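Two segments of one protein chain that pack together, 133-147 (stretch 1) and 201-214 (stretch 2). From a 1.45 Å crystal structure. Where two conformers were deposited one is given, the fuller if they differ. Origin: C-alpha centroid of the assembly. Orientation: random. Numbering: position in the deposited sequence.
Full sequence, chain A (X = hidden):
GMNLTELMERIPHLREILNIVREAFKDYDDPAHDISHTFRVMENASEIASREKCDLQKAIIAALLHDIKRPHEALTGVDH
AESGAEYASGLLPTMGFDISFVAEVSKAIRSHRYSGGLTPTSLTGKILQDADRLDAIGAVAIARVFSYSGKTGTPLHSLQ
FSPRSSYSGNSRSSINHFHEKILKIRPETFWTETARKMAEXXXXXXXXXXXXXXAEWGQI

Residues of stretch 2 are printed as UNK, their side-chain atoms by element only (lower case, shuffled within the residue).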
# COMPACT_ATOMS: atom_id res chain seq x y z
N ARG A 133 -13.20 -7.78 -12.52
CA ARG A 133 -13.07 -6.34 -12.30
C ARG A 133 -12.77 -5.99 -10.87
O ARG A 133 -12.08 -4.98 -10.61
CB ARG A 133 -14.30 -5.58 -12.81
CG ARG A 133 -14.52 -5.73 -14.28
CD ARG A 133 -15.81 -5.17 -14.80
NE ARG A 133 -15.87 -3.73 -14.53
CZ ARG A 133 -16.56 -3.12 -13.57
NH1 ARG A 133 -17.40 -3.77 -12.75
NH2 ARG A 133 -16.46 -1.80 -13.46
N LEU A 134 -13.15 -6.85 -9.91
CA LEU A 134 -12.83 -6.57 -8.51
C LEU A 134 -11.31 -6.53 -8.29
O LEU A 134 -10.85 -5.93 -7.32
CB LEU A 134 -13.38 -7.65 -7.57
CG LEU A 134 -14.82 -7.53 -7.11
CD1 LEU A 134 -15.29 -8.82 -6.38
CD2 LEU A 134 -14.93 -6.27 -6.15
N ASP A 135 -10.55 -7.17 -9.16
CA ASP A 135 -9.09 -7.23 -9.00
C ASP A 135 -8.39 -5.89 -9.22
O ASP A 135 -7.22 -5.77 -8.90
CB ASP A 135 -8.48 -8.32 -9.88
CG ASP A 135 -7.10 -8.73 -9.40
OD1 ASP A 135 -6.95 -9.02 -8.19
OD2 ASP A 135 -6.19 -8.78 -10.25
N ALA A 136 -9.08 -4.90 -9.80
CA ALA A 136 -8.53 -3.57 -9.98
C ALA A 136 -8.49 -2.74 -8.68
O ALA A 136 -7.87 -1.67 -8.64
CB ALA A 136 -9.31 -2.85 -11.00
N ILE A 137 -9.15 -3.21 -7.63
CA ILE A 137 -9.18 -2.50 -6.36
C ILE A 137 -8.86 -3.33 -5.15
O ILE A 137 -9.01 -4.54 -5.12
CB ILE A 137 -10.51 -1.79 -6.14
CG1 ILE A 137 -11.68 -2.76 -6.18
CG2 ILE A 137 -10.69 -0.69 -7.17
CD1 ILE A 137 -13.04 -2.09 -6.07
N GLY A 138 -8.41 -2.66 -4.10
CA GLY A 138 -8.07 -3.35 -2.88
C GLY A 138 -6.59 -3.22 -2.51
O GLY A 138 -5.84 -2.48 -3.17
N ALA A 139 -6.19 -3.96 -1.50
CA ALA A 139 -4.83 -3.91 -0.97
C ALA A 139 -3.79 -4.39 -1.96
O ALA A 139 -2.73 -3.77 -2.14
CB ALA A 139 -4.74 -4.70 0.29
N VAL A 140 -4.06 -5.49 -2.67
CA VAL A 140 -3.09 -6.00 -3.64
C VAL A 140 -2.93 -5.03 -4.78
O VAL A 140 -1.81 -4.78 -5.24
CB VAL A 140 -3.44 -7.43 -4.14
CG1 VAL A 140 -2.46 -7.88 -5.21
CG2 VAL A 140 -3.44 -8.43 -2.99
N ALA A 141 -4.04 -4.45 -5.25
CA ALA A 141 -3.99 -3.42 -6.30
C ALA A 141 -3.11 -2.20 -5.87
O ALA A 141 -2.33 -1.70 -6.67
CB ALA A 141 -5.40 -2.97 -6.65
N ILE A 142 -3.29 -1.75 -4.64
CA ILE A 142 -2.45 -0.67 -4.09
C ILE A 142 -0.99 -1.09 -4.14
O ILE A 142 -0.14 -0.33 -4.58
CB ILE A 142 -2.85 -0.30 -2.65
CG1 ILE A 142 -4.22 0.38 -2.60
CG2 ILE A 142 -1.79 0.61 -2.01
CD1 ILE A 142 -4.87 0.36 -1.21
N ALA A 143 -0.67 -2.27 -3.63
CA ALA A 143 0.69 -2.76 -3.65
C ALA A 143 1.23 -2.78 -5.10
O ALA A 143 2.39 -2.40 -5.33
CB ALA A 143 0.81 -4.10 -3.00
N ARG A 144 0.41 -3.19 -6.07
CA ARG A 144 0.89 -3.23 -7.46
C ARG A 144 1.24 -1.88 -7.99
O ARG A 144 2.21 -1.74 -8.73
CB ARG A 144 -0.16 -3.81 -8.44
CG ARG A 144 -0.09 -5.29 -8.64
CD ARG A 144 -0.78 -5.68 -10.00
NE ARG A 144 -2.15 -5.15 -10.08
CZ ARG A 144 -3.17 -5.62 -9.38
NH1 ARG A 144 -2.98 -6.62 -8.52
NH2 ARG A 144 -4.37 -5.06 -9.50
N VAL A 145 0.44 -0.89 -7.65
CA VAL A 145 0.72 0.46 -8.14
C VAL A 145 2.11 0.89 -7.67
O VAL A 145 2.90 1.38 -8.46
CB VAL A 145 -0.34 1.47 -7.68
CG1 VAL A 145 0.11 2.91 -7.99
CG2 VAL A 145 -1.67 1.18 -8.35
N PHE A 146 2.40 0.66 -6.40
CA PHE A 146 3.69 1.05 -5.86
C PHE A 146 4.87 0.20 -6.35
O PHE A 146 5.98 0.72 -6.52
CB PHE A 146 3.60 1.18 -4.33
CG PHE A 146 2.78 2.35 -3.90
CD1 PHE A 146 3.23 3.64 -4.12
CD2 PHE A 146 1.55 2.19 -3.30
CE1 PHE A 146 2.48 4.74 -3.74
CE2 PHE A 146 0.81 3.30 -2.93
CZ PHE A 146 1.27 4.57 -3.15
N SER A 147 4.63 -1.08 -6.60
CA SER A 147 5.68 -1.93 -7.15
C SER A 147 6.06 -1.52 -8.56
O SER A 147 7.24 -1.51 -8.88
CB SER A 147 5.27 -3.39 -7.12
OG SER A 147 5.16 -3.81 -5.78
N UNK A 201 -16.47 -2.17 -0.09
CA UNK A 201 -15.53 -2.40 0.97
C UNK A 201 -14.09 -2.12 0.50
O UNK A 201 -13.33 -1.37 1.16
c UNK A 201 -15.70 -3.83 1.40
o UNK A 201 -14.69 -3.61 3.56
o UNK A 201 -14.04 -5.26 2.25
c UNK A 201 -14.74 -4.25 2.47
N UNK A 202 -13.70 -2.70 -0.63
CA UNK A 202 -12.36 -2.45 -1.14
C UNK A 202 -12.13 -0.99 -1.50
O UNK A 202 -11.05 -0.46 -1.22
c UNK A 202 -12.09 -3.32 -2.36
n UNK A 202 -10.91 -9.10 -3.45
c UNK A 202 -11.70 -5.54 -3.25
n UNK A 202 -11.59 -6.97 -2.98
c UNK A 202 -11.02 -7.84 -3.81
n UNK A 202 -10.45 -7.43 -4.93
c UNK A 202 -11.95 -4.76 -1.99
N UNK A 203 -13.11 -0.34 -2.13
CA UNK A 203 -13.01 1.05 -2.53
C UNK A 203 -12.85 1.97 -1.29
O UNK A 203 -12.05 2.91 -1.30
c UNK A 203 -13.62 4.24 -5.79
c UNK A 203 -14.24 1.42 -3.34
c UNK A 203 -14.08 5.33 -5.08
c UNK A 203 -14.20 2.79 -3.95
o UNK A 203 -14.02 6.59 -5.64
c UNK A 203 -13.68 2.98 -5.22
c UNK A 203 -14.60 5.17 -3.81
c UNK A 203 -14.65 3.91 -3.26
N UNK A 204 -13.62 1.70 -0.25
CA UNK A 204 -13.52 2.49 0.98
C UNK A 204 -12.15 2.29 1.67
O UNK A 204 -11.68 3.19 2.39
c UNK A 204 -14.66 2.17 1.94
o UNK A 204 -15.89 2.53 1.36
N UNK A 205 -11.55 1.12 1.49
CA UNK A 205 -10.20 0.88 2.00
C UNK A 205 -9.19 1.67 1.17
O UNK A 205 -8.27 2.30 1.74
c UNK A 205 -5.96 -1.24 3.68
c UNK A 205 -8.48 -0.89 2.59
c UNK A 205 -7.03 -0.97 4.49
c UNK A 205 -7.40 -1.15 1.77
c UNK A 205 -8.28 -0.76 3.93
c UNK A 205 -9.84 -0.63 2.02
c UNK A 205 -6.12 -1.36 2.34
N UNK A 206 -9.35 1.67 -0.14
CA UNK A 206 -8.48 2.43 -1.02
C UNK A 206 -8.55 3.93 -0.71
O UNK A 206 -7.51 4.59 -0.64
c UNK A 206 -7.92 3.06 -3.41
c UNK A 206 -8.76 2.15 -2.51
c UNK A 206 -8.49 0.68 -2.83
N UNK A 207 -9.76 4.44 -0.47
CA UNK A 207 -9.94 5.86 -0.14
C UNK A 207 -9.21 6.19 1.15
O UNK A 207 -8.46 7.17 1.22
c UNK A 207 -12.05 6.17 -1.49
c UNK A 207 -11.44 6.25 -0.09
c UNK A 207 -11.61 7.63 0.53
N UNK A 208 -9.42 5.37 2.18
CA UNK A 208 -8.72 5.56 3.44
C UNK A 208 -7.20 5.53 3.25
O UNK A 208 -6.48 6.34 3.86
c UNK A 208 -9.11 4.51 4.46
c UNK A 208 -8.42 4.73 5.83
o UNK A 208 -8.23 3.70 7.95
c UNK A 208 -8.88 3.78 6.90
o UNK A 208 -9.89 3.08 6.69
N UNK A 209 -6.70 4.62 2.43
CA UNK A 209 -5.27 4.55 2.15
C UNK A 209 -4.78 5.89 1.60
O UNK A 209 -3.75 6.41 2.05
c UNK A 209 -4.91 3.44 1.17
c UNK A 209 -0.69 2.94 0.80
c UNK A 209 -3.43 3.24 1.01
c UNK A 209 -1.40 2.11 1.61
c UNK A 209 -1.32 3.93 0.09
c UNK A 209 -2.75 2.26 1.73
c UNK A 209 -2.70 4.08 0.19
N UNK A 210 -5.49 6.43 0.62
CA UNK A 210 -5.11 7.69 -0.02
C UNK A 210 -5.17 8.85 0.96
O UNK A 210 -4.27 9.68 1.02
c UNK A 210 -6.00 7.99 -1.25
c UNK A 210 -5.73 9.39 -1.79
c UNK A 210 -5.75 6.99 -2.33
N UNK A 211 -6.23 8.90 1.74
CA UNK A 211 -6.38 9.95 2.72
C UNK A 211 -5.23 9.92 3.70
O UNK A 211 -4.67 10.99 4.01
c UNK A 211 -7.72 9.81 3.43
c UNK A 211 -8.90 10.14 2.54
n UNK A 211 -11.30 10.48 2.68
o UNK A 211 -10.33 9.06 4.13
c UNK A 211 -10.24 9.85 3.19
N UNK A 212 -4.89 8.73 4.19
CA UNK A 212 -3.80 8.57 5.13
C UNK A 212 -2.47 8.94 4.51
O UNK A 212 -1.67 9.60 5.15
n UNK A 212 -6.64 5.18 10.24
n UNK A 212 -5.72 5.12 8.14
c UNK A 212 -3.73 7.14 5.69
n UNK A 212 -4.49 5.95 9.91
c UNK A 212 -4.81 6.80 6.67
c UNK A 212 -4.69 5.36 7.15
c UNK A 212 -5.61 5.40 9.42
N UNK A 213 -2.23 8.49 3.29
CA UNK A 213 -1.01 8.80 2.55
C UNK A 213 -0.83 10.32 2.49
O UNK A 213 0.23 10.84 2.85
c UNK A 213 2.27 7.29 -0.35
c UNK A 213 2.60 8.43 -1.03
c UNK A 213 1.07 7.23 0.33
c UNK A 213 0.22 8.30 0.38
c UNK A 213 -1.07 8.22 1.13
c UNK A 213 1.75 9.52 -0.99
c UNK A 213 0.56 9.45 -0.28
N UNK A 214 -1.87 11.00 2.07
CA UNK A 214 -1.81 12.46 1.96
C UNK A 214 -1.65 13.15 3.31
O UNK A 214 -0.87 14.11 3.41
c UNK A 214 -4.53 12.94 -0.75
c UNK A 214 -3.17 12.57 -0.21
c UNK A 214 -3.06 12.97 1.26
c UNK A 214 -2.08 13.20 -1.05
O HOH W 1 -8.98 -9.44 -6.38

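Position 201 carries two side-chain carbons, the second bearing two oxygens, and makes no contact with stretch 1; a short carboxylate is Asp 201. At position 202 three carbons lead to a nitrogen and then to a carbon holding two more nitrogens, a guanidinium, one of whose terminal nitrogens reaches Leu 134 O and Ile 137 O, so this is Arg 202. Its chain runs out past the turn that precedes the first helix, m, t, t for the first three chi angles, with chi4 at -161°. Arg 202 NH1 donates to Ile 137 O at 3.2 Å and, by a weak bond with an angle of only 117°, to Leu 134 O at 2.8 Å; this last oxygen lies near the guanidinium plane. A water accepts from Arg 202 NH1 at 2.9 Å and donates to Asp 135 OD1 at 2.8 Å.

Position 203 has one carbon followed by a six-carbon ring bearing one oxygen, and its backbone N is near Ile 137 CD1: Tyr 203. The side chain lies at the margin; the closest atom of the residue is the backbone N of Tyr 203, 4.3 Å from Ile 137 CD1. Position 204, one carbon and one oxygen, out of reach of stretch 1, is Ser 204.

Position 205 shows one carbon and an unsubstituted six-carbon ring that touches Ala 139 CB and Ile 142 CD1, hence Phe 205. Phe 205 CE2 lies 4.1 Å from Ile 142 CD1 and 4.2 Å from Ala 139 CB. At position 206 a carbon carries two others, a short fork touching Gly 138 N and Ile 142 CD1: Val 206. Val 206 CG2 is 3.6 Å from Gly 138 N and 4.0 Å from Ile 142 CD1. Position 207 has the same three-carbon fork, but no contact, and is Val 207. Position 208, three carbons with two oxygens on the third, likewise remote, is Glu 208.

Position 209 is another one-carbon, six-carbon-ring side chain, with Ile 142 CG2 over one face and Phe 146 CE2 also in contact: Phe 209. Ile 142 CG2 sits 3.8 Å from the centroid of the Phe 209 ring and 11° off its normal, a CH-pi contact. Phe 146 CE2 approaches Phe 209 CE1 at 3.7 Å. Position 210, a three-carbon fork without contact, is Val 210. Position 211 has three carbons, the third with one oxygen and one nitrogen, and is out of reach; this pattern gives Gln 211. Position 212, also out of reach, ends in a guanidinium after three carbons and a nitrogen: Arg 212, whose NE forms a salt bridge with Glu 208 OE2 at 2.9 Å, within its own helix.

Position 213 has one carbon and a plain six-carbon ring that touches Phe 146 CZ, and is Phe 213. The plane of the Phe 213 ring is 20° from that of Phe 146, but the rings are slid apart, with centroids 5.9 Å distant, and barely overlap. Position 214, four carbons forked at the second, out of reach of stretch 1, is Leu 214.

The contact thus has a polar end and an apolar one. Arg 202 binds carbonyls of the turn, while Gly 138, whose phi of 118° suits glycine, brings its CA to 4.1 Å from Arg 202 CB. Farther along, the helices run at 42° to each other, and Ile 142 and Phe 146 pack against the phenylalanines.

Stretch 2 201-214: DRYSFVVEFVQRFL
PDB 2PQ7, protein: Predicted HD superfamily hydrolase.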